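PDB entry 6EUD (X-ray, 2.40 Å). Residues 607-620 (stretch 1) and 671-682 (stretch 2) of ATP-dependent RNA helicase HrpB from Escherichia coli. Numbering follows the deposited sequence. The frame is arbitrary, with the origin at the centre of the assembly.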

# COMPACT_ATOMS: atom_id res chain seq x y z
N SER A 607 -25.41 18.57 -28.55
CA SER A 607 -24.54 18.55 -29.72
C SER A 607 -24.33 17.10 -30.08
O SER A 607 -24.68 16.20 -29.30
CB SER A 607 -23.20 19.22 -29.44
OG SER A 607 -22.35 18.38 -28.67
N GLU A 608 -23.74 16.85 -31.23
CA GLU A 608 -23.60 15.47 -31.65
C GLU A 608 -22.41 14.79 -31.02
O GLU A 608 -22.44 13.58 -30.82
CB GLU A 608 -23.51 15.36 -33.16
CG GLU A 608 -24.83 15.71 -33.78
CD GLU A 608 -25.52 14.48 -34.28
OE1 GLU A 608 -24.81 13.56 -34.74
OE2 GLU A 608 -26.76 14.43 -34.19
N ASP A 609 -21.39 15.56 -30.70
CA ASP A 609 -20.27 15.03 -29.93
C ASP A 609 -20.77 14.68 -28.54
O ASP A 609 -20.30 13.72 -27.93
CB ASP A 609 -19.13 16.05 -29.87
CG ASP A 609 -18.52 16.32 -31.24
OD1 ASP A 609 -19.18 16.02 -32.26
OD2 ASP A 609 -17.40 16.86 -31.29
N GLU A 610 -21.75 15.44 -28.05
CA GLU A 610 -22.36 15.17 -26.75
C GLU A 610 -23.20 13.90 -26.78
O GLU A 610 -23.10 13.04 -25.89
CB GLU A 610 -23.21 16.36 -26.30
CG GLU A 610 -22.42 17.43 -25.58
CD GLU A 610 -23.27 18.60 -25.12
OE1 GLU A 610 -24.38 18.79 -25.67
OE2 GLU A 610 -22.82 19.32 -24.21
N LEU A 611 -24.02 13.78 -27.82
CA LEU A 611 -24.91 12.64 -27.99
C LEU A 611 -24.13 11.33 -28.06
O LEU A 611 -24.48 10.35 -27.41
CB LEU A 611 -25.76 12.82 -29.25
CG LEU A 611 -26.73 11.70 -29.54
CD1 LEU A 611 -27.85 11.69 -28.50
CD2 LEU A 611 -27.27 11.83 -30.95
N HIS A 612 -23.07 11.32 -28.87
CA HIS A 612 -22.27 10.13 -29.02
C HIS A 612 -21.66 9.74 -27.70
O HIS A 612 -21.63 8.55 -27.34
CB HIS A 612 -21.19 10.36 -30.07
CG HIS A 612 -21.74 10.62 -31.42
ND1 HIS A 612 -21.07 11.36 -32.37
CD2 HIS A 612 -22.90 10.24 -31.99
CE1 HIS A 612 -21.80 11.43 -33.47
NE2 HIS A 612 -22.92 10.76 -33.27
N GLN A 613 -21.19 10.73 -26.97
CA GLN A 613 -20.60 10.49 -25.67
C GLN A 613 -21.67 9.92 -24.73
O GLN A 613 -21.41 8.95 -24.01
CB GLN A 613 -19.98 11.76 -25.10
CG GLN A 613 -19.16 11.53 -23.82
CD GLN A 613 -17.92 10.63 -24.05
OE1 GLN A 613 -17.21 10.77 -25.05
NE2 GLN A 613 -17.66 9.71 -23.11
N ALA A 614 -22.87 10.50 -24.76
CA ALA A 614 -23.95 10.04 -23.88
C ALA A 614 -24.32 8.59 -24.20
O ALA A 614 -24.67 7.82 -23.30
CB ALA A 614 -25.17 10.96 -23.99
N MET A 615 -24.24 8.21 -25.47
CA MET A 615 -24.51 6.84 -25.88
C MET A 615 -23.44 5.86 -25.37
O MET A 615 -23.77 4.72 -24.98
CB MET A 615 -24.62 6.75 -27.40
CG MET A 615 -25.87 7.39 -27.98
SD MET A 615 -25.91 7.26 -29.79
CE MET A 615 -27.51 7.98 -30.16
N LEU A 616 -22.17 6.28 -25.39
CA LEU A 616 -21.08 5.47 -24.84
C LEU A 616 -21.34 5.14 -23.37
O LEU A 616 -21.13 3.99 -22.95
CB LEU A 616 -19.73 6.18 -24.96
CG LEU A 616 -19.17 6.42 -26.37
CD1 LEU A 616 -17.74 6.85 -26.28
CD2 LEU A 616 -19.30 5.19 -27.22
N ASN A 617 -21.79 6.13 -22.60
CA ASN A 617 -22.14 5.92 -21.21
C ASN A 617 -23.33 4.98 -21.04
O ASN A 617 -23.41 4.21 -20.07
CB ASN A 617 -22.43 7.26 -20.52
CG ASN A 617 -21.19 8.13 -20.38
OD1 ASN A 617 -20.09 7.63 -20.18
ND2 ASN A 617 -21.37 9.45 -20.47
N GLY A 618 -24.25 5.04 -21.99
CA GLY A 618 -25.39 4.15 -22.00
C GLY A 618 -24.94 2.72 -22.23
O GLY A 618 -25.49 1.78 -21.64
N ILE A 619 -23.95 2.56 -23.10
CA ILE A 619 -23.38 1.24 -23.39
C ILE A 619 -22.69 0.70 -22.14
O ILE A 619 -22.84 -0.47 -21.80
CB ILE A 619 -22.39 1.31 -24.56
CG1 ILE A 619 -23.10 1.76 -25.83
CG2 ILE A 619 -21.68 -0.04 -24.75
CD1 ILE A 619 -22.18 2.12 -26.96
N ARG A 620 -21.96 1.57 -21.44
CA ARG A 620 -21.40 1.23 -20.14
C ARG A 620 -22.49 0.82 -19.16
O ARG A 620 -22.25 -0.01 -18.29
CB ARG A 620 -20.60 2.39 -19.56
CG ARG A 620 -19.44 2.78 -20.43
CD ARG A 620 -18.35 3.48 -19.67
NE ARG A 620 -17.21 3.59 -20.55
CZ ARG A 620 -16.93 4.65 -21.29
NH1 ARG A 620 -17.68 5.74 -21.20
NH2 ARG A 620 -15.87 4.63 -22.10
N HIS A 671 -15.95 5.84 -35.02
CA HIS A 671 -16.83 5.35 -36.08
C HIS A 671 -18.29 5.84 -35.97
O HIS A 671 -19.13 5.44 -36.76
CB HIS A 671 -16.82 3.83 -36.10
CG HIS A 671 -15.46 3.25 -36.33
ND1 HIS A 671 -15.00 2.91 -37.58
CD2 HIS A 671 -14.46 2.94 -35.46
CE1 HIS A 671 -13.77 2.42 -37.48
NE2 HIS A 671 -13.43 2.43 -36.20
N MET A 672 -18.57 6.70 -35.00
CA MET A 672 -19.95 7.05 -34.69
C MET A 672 -20.45 8.28 -35.42
O MET A 672 -21.46 8.88 -35.03
CB MET A 672 -20.11 7.24 -33.18
CG MET A 672 -19.98 5.95 -32.40
SD MET A 672 -20.38 6.16 -30.66
CE MET A 672 -22.12 6.62 -30.76
N THR A 673 -19.76 8.66 -36.48
CA THR A 673 -20.21 9.79 -37.28
C THR A 673 -21.53 9.45 -37.96
O THR A 673 -21.65 8.40 -38.60
CB THR A 673 -19.16 10.18 -38.34
OG1 THR A 673 -17.88 10.31 -37.71
CG2 THR A 673 -19.54 11.51 -38.99
N GLY A 674 -22.52 10.31 -37.80
CA GLY A 674 -23.80 10.11 -38.44
C GLY A 674 -24.77 9.25 -37.66
O GLY A 674 -25.93 9.10 -38.06
N VAL A 675 -24.32 8.67 -36.55
CA VAL A 675 -25.23 7.98 -35.65
C VAL A 675 -26.05 9.02 -34.88
O VAL A 675 -25.51 9.74 -34.04
CB VAL A 675 -24.50 7.07 -34.66
CG1 VAL A 675 -25.49 6.44 -33.69
CG2 VAL A 675 -23.71 6.00 -35.40
N HIS A 676 -27.35 9.08 -35.15
CA HIS A 676 -28.20 10.11 -34.56
C HIS A 676 -29.31 9.53 -33.68
O HIS A 676 -30.16 10.25 -33.18
CB HIS A 676 -28.83 10.98 -35.67
CG HIS A 676 -27.84 11.63 -36.57
ND1 HIS A 676 -26.94 12.60 -36.17
CD2 HIS A 676 -27.62 11.47 -37.92
CE1 HIS A 676 -26.21 12.98 -37.19
NE2 HIS A 676 -26.60 12.33 -38.26
N SER A 677 -29.32 8.21 -33.52
CA SER A 677 -30.38 7.54 -32.77
C SER A 677 -29.85 6.27 -32.17
O SER A 677 -28.90 5.68 -32.69
CB SER A 677 -31.57 7.21 -33.65
OG SER A 677 -31.24 6.18 -34.58
N LEU A 678 -30.48 5.81 -31.09
CA LEU A 678 -30.10 4.53 -30.49
C LEU A 678 -30.20 3.40 -31.50
O LEU A 678 -29.47 2.42 -31.41
CB LEU A 678 -30.97 4.24 -29.25
CG LEU A 678 -30.51 4.93 -27.96
CD1 LEU A 678 -31.40 4.55 -26.81
CD2 LEU A 678 -29.09 4.55 -27.64
N ARG A 679 -31.08 3.56 -32.49
CA ARG A 679 -31.23 2.59 -33.58
C ARG A 679 -29.93 2.38 -34.38
O ARG A 679 -29.67 1.29 -34.90
CB ARG A 679 -32.34 3.03 -34.52
CG ARG A 679 -33.69 3.24 -33.84
CD ARG A 679 -34.53 4.27 -34.60
NE ARG A 679 -35.95 3.92 -34.59
CZ ARG A 679 -36.77 4.10 -35.62
NH1 ARG A 679 -36.31 4.62 -36.75
NH2 ARG A 679 -38.05 3.75 -35.52
N GLY A 680 -29.13 3.43 -34.47
CA GLY A 680 -27.92 3.40 -35.27
C GLY A 680 -26.79 2.70 -34.57
O GLY A 680 -25.80 2.35 -35.20
N LEU A 681 -26.93 2.49 -33.26
CA LEU A 681 -25.93 1.74 -32.50
C LEU A 681 -25.71 0.33 -33.06
O LEU A 681 -24.60 -0.17 -33.05
CB LEU A 681 -26.31 1.64 -31.02
CG LEU A 681 -25.96 2.84 -30.13
CD1 LEU A 681 -26.30 2.55 -28.66
CD2 LEU A 681 -24.49 3.21 -30.28
N LYS A 682 -26.78 -0.31 -33.55
CA LYS A 682 -26.69 -1.65 -34.13
C LYS A 682 -26.08 -1.62 -35.53
O LYS A 682 -25.75 -2.66 -36.07
CB LYS A 682 -28.07 -2.32 -34.19
CG LYS A 682 -28.59 -2.88 -32.87
CD LYS A 682 -27.84 -4.14 -32.47
CE LYS A 682 -28.50 -4.85 -31.29
NZ LYS A 682 -27.74 -6.05 -30.83

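A helix that packs against an irregular loop can combine one directed polar bond with apolar packing, and the contact between residues 607-620 and 671-682 of HrpB illustrates this: a buried histidine bonds a single loop carbonyl. The helix begins cleanly: Ser-607, at the N-cap with chi1 p, accepts a bond from the backbone of Glu-610 (Glu-610 N to Ser-607 OG, 3.1 Å). From there Glu-608, Leu-611, His-612 and Met-615 all direct their CA-to-CB bonds toward the loop.

His-612, buried and in the m rotamer, presents its ring to a type II turn running from Met-672 to Val-675. His-612 NE2 donates to Val-675 O at 2.9 Å, with the acceptor near the ring plane, where a ring N-H points. Met-672 covers a face instead: its CB lies 4.2 Å from the centroid of the His-612 ring, almost along the normal. Gly-674, at phi 87°, suits the turn because a side chain there would jam against the preceding carbonyl.

Beyond the histidine the contact becomes apolar. Met-615 combines chi1 m with chi2 and chi3 both t, an extended chain that carries its CE to 3.5 Å from Ser-677 C. On the way, Met-615 SD lies 4.0 Å from both Met-672 CE and Val-675 CG1. In Met-672, chi1 m and chi2 t set SD 3.7 Å from Leu-616 CD2, and the turn at chi3 (p) places CE, the atom that lies 4.0 Å from Met-615 SD. Leu-616 and Ile-619 start sideways but end nearer the loop; Ile-619 CD1 reaches Leu-681 CD2 at 4.2 Å. Unbranched, flexible methionines suit this mixed setting, where Met-615 touches both apolar side chains and loop backbone.

At the more exposed margin, His-676 starts away from the helix, yet chi1 m brings its ring back, and His-676 ND1 makes a weak hydrogen bond to Glu-608 OE2 (2.7 Å). Together the stretches bury 519 Å².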